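Local coordinates for DynE7 (Micromonospora chersina, PDB 2XEM), which acts as a hot-dog-fold thioesterase in dynemicin biosynthesis, probably cleaving the thioester that holds a polyene intermediate on the enediyne polyketide synthase, at residues H32-Q37 and C67-Y72; L62-C67 and G115-A120; V83-D88 and I95-D100. All blocks are in the same frame, centred on the assembly; numbering follows the deposited sequence.

Interaction 1: H32-Q37 and C67-Y72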
ATOM      1  N   HIS D  32      -2.948   6.833  -3.601  1.00 16.80           N
ATOM      2  CA  HIS D  32      -4.058   5.871  -3.685  1.00 16.66           C
ATOM      3  C   HIS D  32      -4.967   6.034  -4.876  1.00 19.62           C
ATOM      4  O   HIS D  32      -5.459   5.038  -5.408  1.00 20.21           O
ATOM      5  CB  HIS D  32      -4.834   5.747  -2.353  1.00 16.76           C
ATOM      6  CG  HIS D  32      -3.926   5.335  -1.224  1.00 19.87           C
ATOM      7  ND1 HIS D  32      -3.250   4.129  -1.244  1.00 21.48           N
ATOM      8  CD2 HIS D  32      -3.564   6.015  -0.116  1.00 20.82           C
ATOM      9  CE1 HIS D  32      -2.524   4.098  -0.140  1.00 21.36           C
ATOM     10  NE2 HIS D  32      -2.668   5.221   0.561  1.00 21.66           N
ATOM     11  N   TYR D  33      -5.172   7.275  -5.329  1.00 17.47           N
ATOM     12  CA  TYR D  33      -5.983   7.564  -6.520  1.00 17.15           C
ATOM     13  C   TYR D  33      -5.423   6.869  -7.771  1.00 21.03           C
ATOM     14  O   TYR D  33      -6.189   6.476  -8.658  1.00 20.87           O
ATOM     15  CB  TYR D  33      -6.075   9.077  -6.742  1.00 18.63           C
ATOM     16  CG  TYR D  33      -6.931   9.799  -5.724  1.00 21.61           C
ATOM     17  CD1 TYR D  33      -8.215  10.225  -6.045  1.00 23.87           C
ATOM     18  CD2 TYR D  33      -6.434  10.108  -4.449  1.00 21.55           C
ATOM     19  CE1 TYR D  33      -8.974  10.961  -5.139  1.00 24.34           C
ATOM     20  CE2 TYR D  33      -7.193  10.827  -3.532  1.00 21.53           C
ATOM     21  CZ  TYR D  33      -8.458  11.260  -3.884  1.00 22.83           C
ATOM     22  OH  TYR D  33      -9.196  11.985  -2.989  1.00 24.38           O
ATOM     23  N   LEU D  34      -4.101   6.722  -7.841  1.00 17.31           N
ATOM     24  CA  LEU D  34      -3.448   5.990  -8.940  1.00 16.03           C
ATOM     25  C   LEU D  34      -3.637   4.502  -8.821  1.00 18.29           C
ATOM     26  O   LEU D  34      -3.869   3.883  -9.839  1.00 16.98           O
ATOM     27  CB  LEU D  34      -1.941   6.362  -9.088  1.00 15.62           C
ATOM     28  CG  LEU D  34      -1.650   7.766  -9.675  1.00 18.56           C
ATOM     29  CD1 LEU D  34      -2.460   8.046 -10.937  1.00 17.89           C
ATOM     30  CD2 LEU D  34      -1.860   8.886  -8.622  1.00 18.96           C
ATOM     31  N   HIS D  35      -3.582   3.916  -7.592  1.00 14.75           N
ATOM     32  CA  HIS D  35      -3.934   2.511  -7.381  1.00 14.65           C
ATOM     33  C   HIS D  35      -5.324   2.224  -7.903  1.00 19.13           C
ATOM     34  O   HIS D  35      -5.525   1.199  -8.540  1.00 18.13           O
ATOM     35  CB  HIS D  35      -3.878   2.102  -5.887  1.00 15.23           C
ATOM     36  CG  HIS D  35      -2.504   1.999  -5.352  1.00 17.87           C
ATOM     37  ND1 HIS D  35      -1.893   0.794  -5.210  1.00 20.65           N
ATOM     38  CD2 HIS D  35      -1.691   2.967  -4.881  1.00 20.69           C
ATOM     39  CE1 HIS D  35      -0.706   1.051  -4.699  1.00 20.76           C
ATOM     40  NE2 HIS D  35      -0.541   2.356  -4.504  1.00 21.00           N
ATOM     41  N   TRP D  36      -6.283   3.142  -7.632  1.00 17.19           N
ATOM     42  CA  TRP D  36      -7.678   2.983  -8.009  1.00 16.08           C
ATOM     43  C   TRP D  36      -7.900   2.899  -9.521  1.00 18.80           C
ATOM     44  O   TRP D  36      -8.853   2.252  -9.942  1.00 15.63           O
ATOM     45  CB  TRP D  36      -8.539   4.091  -7.412  1.00 15.22           C
ATOM     46  CG  TRP D  36      -8.542   4.168  -5.911  1.00 16.45           C
ATOM     47  CD1 TRP D  36      -8.087   3.226  -5.023  1.00 19.02           C
ATOM     48  CD2 TRP D  36      -9.025   5.258  -5.130  1.00 16.76           C
ATOM     49  NE1 TRP D  36      -8.233   3.679  -3.741  1.00 18.27           N
ATOM     50  CE2 TRP D  36      -8.811   4.925  -3.771  1.00 19.74           C
ATOM     51  CE3 TRP D  36      -9.632   6.497  -5.446  1.00 18.26           C
ATOM     52  CZ2 TRP D  36      -9.183   5.775  -2.733  1.00 19.68           C
ATOM     53  CZ3 TRP D  36      -9.961   7.363  -4.412  1.00 19.38           C
ATOM     54  CH2 TRP D  36      -9.753   6.995  -3.075  1.00 20.27           C
ATOM     55  N   GLN D  37      -7.026   3.536 -10.321  1.00 18.24           N
ATOM     56  CA  GLN D  37      -7.013   3.390 -11.797  1.00 18.09           C
ATOM     57  C   GLN D  37      -6.738   1.942 -12.181  1.00 20.52           C
ATOM     58  O   GLN D  37      -7.407   1.408 -13.064  1.00 19.90           O
ATOM     59  CB  GLN D  37      -5.938   4.293 -12.417  1.00 19.34           C
ATOM     60  CG  GLN D  37      -6.284   5.760 -12.319  1.00 18.25           C
ATOM     61  CD  GLN D  37      -5.275   6.654 -12.992  1.00 20.65           C
ATOM     62  OE1 GLN D  37      -4.294   6.216 -13.583  1.00 18.21           O
ATOM     63  NE2 GLN D  37      -5.499   7.944 -12.908  1.00 15.30           N
ATOM     64  N   CYS D  67       0.774   8.011 -16.456  1.00 17.78           N
ATOM     65  CA  CYS D  67      -0.449   8.250 -15.705  1.00 16.86           C
ATOM     66  C   CYS D  67      -0.422   9.677 -15.146  1.00 19.43           C
ATOM     67  O   CYS D  67       0.637  10.310 -15.078  1.00 17.43           O
ATOM     68  CB  CYS D  67      -0.617   7.219 -14.597  1.00 16.69           C
ATOM     69  SG  CYS D  67       0.606   7.377 -13.275  1.00 20.48           S
ATOM     70  N   HIS D  68      -1.600  10.169 -14.762  1.00 16.45           N
ATOM     71  CA  HIS D  68      -1.820  11.551 -14.362  1.00 16.71           C
ATOM     72  C   HIS D  68      -3.020  11.591 -13.412  1.00 19.35           C
ATOM     73  O   HIS D  68      -3.951  10.787 -13.558  1.00 14.80           O
ATOM     74  CB  HIS D  68      -2.085  12.427 -15.601  1.00 18.22           C
ATOM     75  CG  HIS D  68      -1.951  13.894 -15.315  1.00 22.81           C
ATOM     76  ND1 HIS D  68      -3.036  14.654 -14.914  1.00 25.19           N
ATOM     77  CD2 HIS D  68      -0.843  14.675 -15.304  1.00 25.84           C
ATOM     78  CE1 HIS D  68      -2.559  15.872 -14.699  1.00 25.03           C
ATOM     79  NE2 HIS D  68      -1.244  15.932 -14.917  1.00 26.03           N
ATOM     80  N   ALA D  69      -2.986  12.497 -12.439  1.00 17.18           N
ATOM     81  CA  ALA D  69      -4.148  12.820 -11.615  1.00 17.69           C
ATOM     82  C   ALA D  69      -4.171  14.298 -11.294  1.00 21.20           C
ATOM     83  O   ALA D  69      -3.115  14.898 -11.116  1.00 16.54           O
ATOM     84  CB  ALA D  69      -4.165  11.994 -10.325  1.00 18.68           C
ATOM     85  N   ASP D  70      -5.381  14.903 -11.316  1.00 19.28           N
ATOM     86  CA  ASP D  70      -5.662  16.263 -10.836  1.00 18.45           C
ATOM     87  C   ASP D  70      -6.591  16.143  -9.639  1.00 20.80           C
ATOM     88  O   ASP D  70      -7.610  15.458  -9.741  1.00 21.12           O
ATOM     89  CB  ASP D  70      -6.353  17.085 -11.939  1.00 19.62           C
ATOM     90  CG  ASP D  70      -5.417  17.422 -13.076  1.00 24.75           C
ATOM     91  OD1 ASP D  70      -4.542  18.288 -12.885  1.00 26.21           O
ATOM     92  OD2 ASP D  70      -5.557  16.824 -14.157  1.00 25.40           O
ATOM     93  N   PHE D  71      -6.270  16.797  -8.536  1.00 17.38           N
ATOM     94  CA  PHE D  71      -7.024  16.647  -7.271  1.00 18.32           C
ATOM     95  C   PHE D  71      -7.814  17.923  -6.974  1.00 22.57           C
ATOM     96  O   PHE D  71      -7.257  19.020  -7.075  1.00 22.62           O
ATOM     97  CB  PHE D  71      -6.068  16.307  -6.098  1.00 19.22           C
ATOM     98  CG  PHE D  71      -5.189  15.104  -6.390  1.00 20.04           C
ATOM     99  CD1 PHE D  71      -5.643  13.812  -6.131  1.00 21.46           C
ATOM    100  CD2 PHE D  71      -3.925  15.264  -6.967  1.00 22.04           C
ATOM    101  CE1 PHE D  71      -4.843  12.698  -6.409  1.00 21.15           C
ATOM    102  CE2 PHE D  71      -3.118  14.146  -7.243  1.00 24.82           C
ATOM    103  CZ  PHE D  71      -3.584  12.868  -6.950  1.00 21.80           C
ATOM    104  N   TYR D  72      -9.112  17.783  -6.650  1.00 18.75           N
ATOM    105  CA  TYR D  72     -10.006  18.944  -6.495  1.00 20.45           C
ATOM    106  C   TYR D  72     -10.583  19.080  -5.086  1.00 25.18           C
ATOM    107  O   TYR D  72     -10.698  20.183  -4.578  1.00 26.25           O
ATOM    108  CB  TYR D  72     -11.143  18.937  -7.544  1.00 21.53           C
ATOM    109  CG  TYR D  72     -10.673  18.783  -8.980  1.00 24.27           C
ATOM    110  CD1 TYR D  72      -9.713  19.640  -9.523  1.00 27.70           C
ATOM    111  CD2 TYR D  72     -11.205  17.800  -9.802  1.00 25.04           C
ATOM    112  CE1 TYR D  72      -9.280  19.498 -10.853  1.00 30.12           C
ATOM    113  CE2 TYR D  72     -10.788  17.657 -11.127  1.00 25.79           C
ATOM    114  CZ  TYR D  72      -9.825  18.501 -11.648  1.00 33.46           C
ATOM    115  OH  TYR D  72      -9.445  18.342 -12.957  1.00 35.45           O
TER
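Y33 meets F71 in a T-shaped aromatic pair, with the tyrosine offering its face and the phenylalanine its edge. F71 CE1 lies over the rim side of the tyrosine ring, 3.6 Å from Y33 CD2. The ring planes stand at 83°, with centroids 5.2 Å apart. W36 CZ3 covers the opposite face of Y33, and Y101 meets the same ring edge-to-face, so the tyrosine is held between neighbours. One residue on, L34 touches the strand with both methyls: CD1 sits 3.9 Å from C67 SG, CD2 4.2 Å from A69 CB. A helical turn beyond Y33, Q37 has CG anti to its own carbonyl carbon (chi1 -70°) and an extended chain that carries the amide to the strand backbone. There Q37 NE2 gives a weak hydrogen bond of 3.3 Å to H68 O, its N-H...O angle 151°; the stronger partner of NE2 is Y101 OH. Q37 OE1 lies 3.9 Å from C67 CB. The contact seats the start of helix 32-48 on strand 60-71, whose residues C67 to D70 pair with a strand of the second subunit. Its chemistry is mostly aromatic and aliphatic, and the one hydrogen bond between helix and strand, from the buried Q37 amide, is weak, that amide nitrogen being shared between a backbone carbonyl and a tyrosine hydroxyl.

Interaction 2: L62-C67 and G115-A120; sequences LVTVDC and GRQTVA
The carboxylate of D66 is met on the syn side of OD2 by T118 OG1, which donates over 2.8 Å from 27° out of the carboxylate plane. With D66 CG between the backbone N and the carbonyl carbon (chi1 53°), the carboxylate comes within reach of T118. A second flat group, the amide of Q117, lies on the side of the sheet that carries T64 and C67, where its OE1 bonds to R41, which also binds T64 OG1. The aliphatic part of Q117 does the touching here, with CG 3.8 Å from T64 CG2 and the two side chains at about a right angle. V119 shares that side of the sheet, facing helix 32-48. The strands are antiparallel. V63 and A120 exchange two backbone bonds, V63 N to A120 O (2.8 Å) and A120 N to V63 O (2.7 Å). Beyond T64 the register slips by one: V65 N, at 2.8 Å, and D66 N, more weakly at 3.4 Å, both point to T118 O, a classic beta bulge. V65 CG2 lies 3.9 Å from A120 CB. T118 N returns a bond of 2.9 Å to D66 O. An alanine in place of D66 would probably leave the T118 hydroxyl without its carboxylate acceptor and free to turn. D66 and C67 also pair with a strand of the second subunit. The bulge is thus held twice, by backbone amides converging on one carbonyl and by a charged acceptor probably polarising the hydroxyl beside it.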
ATOM      1  N   LEU D  62      -0.322  -5.815 -19.263  1.00 31.48           N
ATOM      2  CA  LEU D  62      -0.658  -4.411 -19.479  1.00 32.56           C
ATOM      3  C   LEU D  62       0.410  -3.572 -18.827  1.00 34.76           C
ATOM      4  O   LEU D  62       0.548  -3.577 -17.594  1.00 36.42           O
ATOM      5  CB  LEU D  62      -2.058  -4.056 -18.948  1.00 32.75           C
ATOM      6  CG  LEU D  62      -3.264  -4.796 -19.554  1.00 39.63           C
ATOM      7  CD1 LEU D  62      -4.547  -4.301 -18.925  1.00 40.53           C
ATOM      8  CD2 LEU D  62      -3.356  -4.652 -21.066  1.00 42.70           C
ATOM      9  N   VAL D  63       1.201  -2.890 -19.650  1.00 28.52           N
ATOM     10  CA  VAL D  63       2.325  -2.093 -19.158  1.00 27.00           C
ATOM     11  C   VAL D  63       1.928  -0.604 -19.180  1.00 27.45           C
ATOM     12  O   VAL D  63       1.549  -0.079 -20.235  1.00 25.35           O
ATOM     13  CB  VAL D  63       3.581  -2.412 -20.007  1.00 32.87           C
ATOM     14  CG1 VAL D  63       4.761  -1.484 -19.674  1.00 33.02           C
ATOM     15  CG2 VAL D  63       3.968  -3.898 -19.869  1.00 32.68           C
ATOM     16  N   THR D  64       1.964   0.061 -18.014  1.00 20.05           N
ATOM     17  CA  THR D  64       1.660   1.484 -17.938  1.00 19.00           C
ATOM     18  C   THR D  64       2.795   2.308 -18.582  1.00 22.00           C
ATOM     19  O   THR D  64       3.958   2.131 -18.254  1.00 20.41           O
ATOM     20  CB  THR D  64       1.354   1.914 -16.484  1.00 23.91           C
ATOM     21  OG1 THR D  64       0.403   1.023 -15.916  1.00 23.76           O
ATOM     22  CG2 THR D  64       0.789   3.321 -16.394  1.00 19.63           C
ATOM     23  N   VAL D  65       2.428   3.190 -19.508  1.00 18.88           N
ATOM     24  CA  VAL D  65       3.330   4.101 -20.249  1.00 19.03           C
ATOM     25  C   VAL D  65       3.397   5.433 -19.493  1.00 22.34           C
ATOM     26  O   VAL D  65       4.469   6.025 -19.329  1.00 22.45           O
ATOM     27  CB  VAL D  65       2.861   4.273 -21.731  1.00 23.23           C
ATOM     28  CG1 VAL D  65       3.678   5.331 -22.472  1.00 24.03           C
ATOM     29  CG2 VAL D  65       2.891   2.941 -22.471  1.00 23.85           C
ATOM     30  N   ASP D  66       2.240   5.922 -19.064  1.00 18.60           N
ATOM     31  CA  ASP D  66       2.148   7.143 -18.260  1.00 18.64           C
ATOM     32  C   ASP D  66       0.847   7.161 -17.470  1.00 21.42           C
ATOM     33  O   ASP D  66      -0.059   6.384 -17.761  1.00 22.51           O
ATOM     34  CB  ASP D  66       2.272   8.414 -19.130  1.00 22.04           C
ATOM     35  CG  ASP D  66       1.314   8.501 -20.317  1.00 33.78           C
ATOM     36  OD1 ASP D  66       1.789   8.689 -21.431  1.00 42.14           O
ATOM     37  OD2 ASP D  66       0.087   8.376 -20.114  1.00 27.82           O
ATOM     38  N   CYS D  67       0.774   8.011 -16.456  1.00 17.78           N
ATOM     39  CA  CYS D  67      -0.449   8.250 -15.705  1.00 16.86           C
ATOM     40  C   CYS D  67      -0.422   9.677 -15.146  1.00 19.43           C
ATOM     41  O   CYS D  67       0.637  10.310 -15.078  1.00 17.43           O
ATOM     42  CB  CYS D  67      -0.617   7.219 -14.597  1.00 16.69           C
ATOM     43  SG  CYS D  67       0.606   7.377 -13.275  1.00 20.48           S
ATOM     44  N   GLY D 115      -8.319  11.787 -13.619  1.00 17.55           N
ATOM     45  CA  GLY D 115      -7.065  11.148 -13.972  1.00 15.78           C
ATOM     46  C   GLY D 115      -7.018  10.648 -15.387  1.00 18.33           C
ATOM     47  O   GLY D 115      -8.028  10.654 -16.104  1.00 18.58           O
ATOM     48  N   ARG D 116      -5.823  10.201 -15.792  1.00 15.53           N
ATOM     49  CA  ARG D 116      -5.597   9.637 -17.116  1.00 17.32           C
ATOM     50  C   ARG D 116      -4.491   8.627 -16.993  1.00 20.58           C
ATOM     51  O   ARG D 116      -3.601   8.792 -16.157  1.00 20.60           O
ATOM     52  CB  ARG D 116      -5.119  10.709 -18.134  1.00 18.14           C
ATOM     53  CG  ARG D 116      -6.106  11.770 -18.512  1.00 26.25           C
ATOM     54  CD  ARG D 116      -5.543  12.675 -19.630  1.00 22.65           C
ATOM     55  NE  ARG D 116      -4.179  13.190 -19.369  1.00 28.83           N
ATOM     56  CZ  ARG D 116      -3.895  14.310 -18.710  1.00 38.80           C
ATOM     57  NH1 ARG D 116      -4.868  15.045 -18.181  1.00 30.91           N
ATOM     58  NH2 ARG D 116      -2.641  14.711 -18.584  1.00 29.25           N
ATOM     59  N   GLN D 117      -4.481   7.652 -17.899  1.00 16.23           N
ATOM     60  CA  GLN D 117      -3.416   6.658 -17.954  1.00 17.64           C
ATOM     61  C   GLN D 117      -3.306   6.148 -19.378  1.00 21.71           C
ATOM     62  O   GLN D 117      -4.338   5.978 -20.041  1.00 19.90           O
ATOM     63  CB  GLN D 117      -3.817   5.499 -17.035  1.00 19.43           C
ATOM     64  CG  GLN D 117      -2.793   4.462 -16.819  1.00 38.24           C
ATOM     65  CD  GLN D 117      -3.439   3.414 -15.982  1.00 45.24           C
ATOM     66  OE1 GLN D 117      -4.103   2.512 -16.490  1.00 36.72           O
ATOM     67  NE2 GLN D 117      -3.376   3.598 -14.685  1.00 30.90           N
ATOM     68  N   THR D 118      -2.068   5.877 -19.832  1.00 17.42           N
ATOM     69  CA  THR D 118      -1.847   5.157 -21.086  1.00 17.50           C
ATOM     70  C   THR D 118      -1.233   3.831 -20.759  1.00 19.54           C
ATOM     71  O   THR D 118      -0.275   3.773 -20.000  1.00 16.83           O
ATOM     72  CB  THR D 118      -0.954   5.947 -22.069  1.00 25.24           C
ATOM     73  OG1 THR D 118      -1.422   7.280 -22.146  1.00 25.41           O
ATOM     74  CG2 THR D 118      -0.920   5.323 -23.474  1.00 22.58           C
ATOM     75  N   VAL D 119      -1.772   2.766 -21.339  1.00 17.60           N
ATOM     76  CA  VAL D 119      -1.221   1.419 -21.195  1.00 18.94           C
ATOM     77  C   VAL D 119      -0.829   0.821 -22.541  1.00 27.78           C
ATOM     78  O   VAL D 119      -1.427   1.157 -23.566  1.00 28.76           O
ATOM     79  CB  VAL D 119      -2.135   0.445 -20.393  1.00 24.64           C
ATOM     80  CG1 VAL D 119      -2.513   0.989 -19.029  1.00 22.53           C
ATOM     81  CG2 VAL D 119      -3.368  -0.010 -21.211  1.00 25.84           C
ATOM     82  N   ALA D 120       0.167  -0.049 -22.548  1.00 25.36           N
ATOM     83  CA  ALA D 120       0.547  -0.794 -23.744  1.00 27.71           C
ATOM     84  C   ALA D 120       0.306  -2.288 -23.490  1.00 33.51           C
ATOM     85  O   ALA D 120       0.594  -2.783 -22.399  1.00 31.76           O
ATOM     86  CB  ALA D 120       2.020  -0.547 -24.068  1.00 29.26           C
TER

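Interaction 3: V83-D88 and I95-D100; sequences VRMMLD and IAMSFD
M85 and F99 lie side by side, pointing the same way from paired strands. M85 CG is anti to the backbone N (chi1 -169°), and this sets it 3.5 Å from F99 CE1. The sulfur makes a Met-aromatic contact: M85 SD is 4.7 Å from the centroid of the F99 ring and 57° off its normal, an oblique approach. M97 SD lies 3.6 Å from M85 SD, the two side chains crossing obliquely, so two thioethers meet sulfur to sulfur. V83 CG1 extends the apolar patch to F99 CD1. Farther along, L87 crosses I95 at about a right angle, with L87 CD1 3.8 Å from I95 CG2. Helix 32-48 covers M85 through C40 and F44, and helix 136-143 covers L87 and I95 through L142.

The other side of the sheet, with R84, M86, S98 and D100, is more polar. S98 OG lies between its own backbone N and carbonyl carbon and donates to D88 OD1 over 2.7 Å on the syn side. R84, extended from CG to NE, salt-bridges E82 through NE. R84 NH1 donates a 2.9 Å bond to a water that in turn donates to D100 OD2 at 2.8 Å, while D100 OD1 is taken by Q114. Paired backbone bonds join R84 with D100 and M86 with S98, and D88 N adds a bond to A96 O. Strands 80-91 and 94-105 follow each other in the chain and pair antiparallel, a beta hairpin, here with unbroken register from R84 to L87 and with its apolar side turned to the long helix as in the hot-dog fold.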
ATOM      1  N   VAL D  83     -15.128   5.354  -9.391  1.00 17.00           N
ATOM      2  CA  VAL D  83     -14.017   5.576 -10.310  1.00 17.26           C
ATOM      3  C   VAL D  83     -14.597   5.316 -11.709  1.00 20.83           C
ATOM      4  O   VAL D  83     -14.823   4.173 -12.088  1.00 18.27           O
ATOM      5  CB  VAL D  83     -12.779   4.698  -9.977  1.00 20.33           C
ATOM      6  CG1 VAL D  83     -11.608   5.038 -10.916  1.00 20.10           C
ATOM      7  CG2 VAL D  83     -12.359   4.877  -8.507  1.00 19.50           C
ATOM      8  N   ARG D  84     -14.919   6.402 -12.423  1.00 19.72           N
ATOM      9  CA  ARG D  84     -15.615   6.332 -13.696  1.00 19.65           C
ATOM     10  C   ARG D  84     -14.616   6.401 -14.827  1.00 24.89           C
ATOM     11  O   ARG D  84     -13.950   7.415 -14.998  1.00 24.54           O
ATOM     12  CB  ARG D  84     -16.654   7.458 -13.790  1.00 20.48           C
ATOM     13  CG  ARG D  84     -17.657   7.419 -12.648  1.00 18.69           C
ATOM     14  CD  ARG D  84     -18.584   8.585 -12.765  1.00 20.71           C
ATOM     15  NE  ARG D  84     -19.607   8.574 -11.721  1.00 22.91           N
ATOM     16  CZ  ARG D  84     -20.460   9.569 -11.512  1.00 27.61           C
ATOM     17  NH1 ARG D  84     -20.414  10.664 -12.268  1.00 23.21           N
ATOM     18  NH2 ARG D  84     -21.357   9.485 -10.545  1.00 22.33           N
ATOM     19  N   MET D  85     -14.501   5.317 -15.594  1.00 23.00           N
ATOM     20  CA  MET D  85     -13.508   5.186 -16.649  1.00 23.16           C
ATOM     21  C   MET D  85     -14.094   5.386 -18.050  1.00 24.25           C
ATOM     22  O   MET D  85     -15.161   4.864 -18.375  1.00 22.82           O
ATOM     23  CB  MET D  85     -12.811   3.831 -16.557  1.00 26.17           C
ATOM     24  CG  MET D  85     -11.593   3.708 -17.447  1.00 32.58           C
ATOM     25  SD  MET D  85     -10.787   2.106 -17.230  1.00 40.63           S
ATOM     26  CE  MET D  85     -12.049   1.019 -18.043  1.00 37.63           C
ATOM     27  N   MET D  86     -13.356   6.104 -18.893  1.00 20.85           N
ATOM     28  CA  MET D  86     -13.685   6.243 -20.316  1.00 22.14           C
ATOM     29  C   MET D  86     -12.475   5.992 -21.189  1.00 24.61           C
ATOM     30  O   MET D  86     -11.352   6.273 -20.773  1.00 23.74           O
ATOM     31  CB  MET D  86     -14.235   7.645 -20.593  1.00 26.03           C
ATOM     32  CG  MET D  86     -15.567   7.866 -19.916  1.00 31.29           C
ATOM     33  SD  MET D  86     -16.561   9.149 -20.584  1.00 39.96           S
ATOM     34  CE  MET D  86     -17.217   8.318 -22.062  1.00 36.45           C
ATOM     35  N   LEU D  87     -12.705   5.467 -22.397  1.00 21.51           N
ATOM     36  CA  LEU D  87     -11.667   5.367 -23.412  1.00 22.67           C
ATOM     37  C   LEU D  87     -11.436   6.731 -24.066  1.00 27.80           C
ATOM     38  O   LEU D  87     -12.360   7.313 -24.632  1.00 26.81           O
ATOM     39  CB  LEU D  87     -12.009   4.299 -24.470  1.00 23.95           C
ATOM     40  CG  LEU D  87     -11.061   4.162 -25.664  1.00 28.52           C
ATOM     41  CD1 LEU D  87      -9.775   3.528 -25.238  1.00 29.06           C
ATOM     42  CD2 LEU D  87     -11.710   3.363 -26.802  1.00 30.81           C
ATOM     43  N   ASP D  88     -10.196   7.246 -23.980  1.00 27.71           N
ATOM     44  CA  ASP D  88      -9.801   8.465 -24.713  1.00 27.98           C
ATOM     45  C   ASP D  88      -9.395   8.176 -26.128  1.00 31.35           C
ATOM     46  O   ASP D  88      -9.833   8.867 -27.044  1.00 30.53           O
ATOM     47  CB  ASP D  88      -8.663   9.194 -24.002  1.00 29.69           C
ATOM     48  CG  ASP D  88      -9.073   9.828 -22.708  1.00 52.58           C
ATOM     49  OD1 ASP D  88     -10.299   9.930 -22.453  1.00 57.43           O
ATOM     50  OD2 ASP D  88      -8.181  10.263 -21.959  1.00 59.68           O
ATOM     51  N   ILE D  95      -3.480   2.128 -25.330  1.00 28.29           N
ATOM     52  CA  ILE D  95      -4.821   2.478 -24.867  1.00 26.89           C
ATOM     53  C   ILE D  95      -4.673   3.647 -23.901  1.00 29.72           C
ATOM     54  O   ILE D  95      -4.013   3.507 -22.879  1.00 28.17           O
ATOM     55  CB  ILE D  95      -5.506   1.255 -24.152  1.00 28.10           C
ATOM     56  CG1 ILE D  95      -5.596   0.003 -25.068  1.00 28.77           C
ATOM     57  CG2 ILE D  95      -6.871   1.650 -23.586  1.00 27.15           C
ATOM     58  CD1 ILE D  95      -5.752  -1.318 -24.306  1.00 32.21           C
ATOM     59  N   ALA D  96      -5.325   4.770 -24.195  1.00 25.57           N
ATOM     60  CA  ALA D  96      -5.424   5.904 -23.275  1.00 24.33           C
ATOM     61  C   ALA D  96      -6.825   5.921 -22.693  1.00 26.97           C
ATOM     62  O   ALA D  96      -7.806   5.895 -23.434  1.00 26.30           O
ATOM     63  CB  ALA D  96      -5.119   7.211 -24.005  1.00 25.37           C
ATOM     64  N   MET D  97      -6.907   5.891 -21.360  1.00 23.93           N
ATOM     65  CA  MET D  97      -8.136   5.925 -20.559  1.00 23.17           C
ATOM     66  C   MET D  97      -8.149   7.181 -19.726  1.00 25.29           C
ATOM     67  O   MET D  97      -7.080   7.656 -19.350  1.00 24.46           O
ATOM     68  CB  MET D  97      -8.173   4.731 -19.587  1.00 25.22           C
ATOM     69  CG  MET D  97      -8.422   3.402 -20.264  1.00 29.96           C
ATOM     70  SD  MET D  97      -7.837   2.046 -19.222  1.00 34.68           S
ATOM     71  CE  MET D  97      -6.007   2.210 -19.506  1.00 31.34           C
ATOM     72  N   SER D  98      -9.346   7.718 -19.444  1.00 20.74           N
ATOM     73  CA  SER D  98      -9.549   8.829 -18.511  1.00 20.20           C
ATOM     74  C   SER D  98     -10.503   8.438 -17.388  1.00 21.65           C
ATOM     75  O   SER D  98     -11.285   7.497 -17.534  1.00 18.32           O
ATOM     76  CB  SER D  98     -10.034  10.091 -19.229  1.00 23.70           C
ATOM     77  OG  SER D  98     -11.225   9.826 -19.953  1.00 31.29           O
ATOM     78  N   PHE D  99     -10.392   9.135 -16.244  1.00 19.13           N
ATOM     79  CA  PHE D  99     -11.075   8.768 -14.994  1.00 18.11           C
ATOM     80  C   PHE D  99     -11.626  10.004 -14.330  1.00 21.40           C
ATOM     81  O   PHE D  99     -10.924  11.010 -14.254  1.00 21.41           O
ATOM     82  CB  PHE D  99     -10.133   8.041 -14.017  1.00 18.89           C
ATOM     83  CG  PHE D  99      -9.412   6.833 -14.573  1.00 20.19           C
ATOM     84  CD1 PHE D  99      -9.928   5.553 -14.398  1.00 23.57           C
ATOM     85  CD2 PHE D  99      -8.201   6.974 -15.253  1.00 20.90           C
ATOM     86  CE1 PHE D  99      -9.261   4.436 -14.915  1.00 23.01           C
ATOM     87  CE2 PHE D  99      -7.544   5.856 -15.777  1.00 24.14           C
ATOM     88  CZ  PHE D  99      -8.081   4.594 -15.598  1.00 21.74           C
ATOM     89  N   ASP D 100     -12.905   9.942 -13.919  1.00 17.27           N
ATOM     90  CA  ASP D 100     -13.493  10.856 -12.962  1.00 16.91           C
ATOM     91  C   ASP D 100     -13.611  10.109 -11.643  1.00 21.62           C
ATOM     92  O   ASP D 100     -14.020   8.950 -11.638  1.00 21.91           O
ATOM     93  CB  ASP D 100     -14.894  11.306 -13.406  1.00 19.22           C
ATOM     94  CG  ASP D 100     -14.948  12.387 -14.482  1.00 28.31           C
ATOM     95  OD1 ASP D 100     -13.872  12.894 -14.888  1.00 24.34           O
ATOM     96  OD2 ASP D 100     -16.062  12.757 -14.882  1.00 41.35           O
TER
HETATM   97  O   HOH W   1     -18.574  11.654 -14.317  1.00 40.16           O

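How the interactions relate
Interaction 1 is buried and joins helix to sheet, whereas interactions 2 and 3 are partly buried and join strand to strand. Interactions 1 and 2 share C67 and strand 60-71, and both touch the second subunit; no other chain touches the segments of interaction 3. Strand 110-124 links interaction 2 to interaction 3, with G115 and V119 probably bonded through the backbone to F99 and I95. Q37 packs on F99, so the helix also rests on the hairpin. The chemistry follows place: mostly rings and aliphatic groups against the helix, with polar bonds to R41 in interaction 2; backbone bonding within the sheet, regular in interaction 3, bulged in interaction 2; aspartate-hydroxyl pairs on its far side.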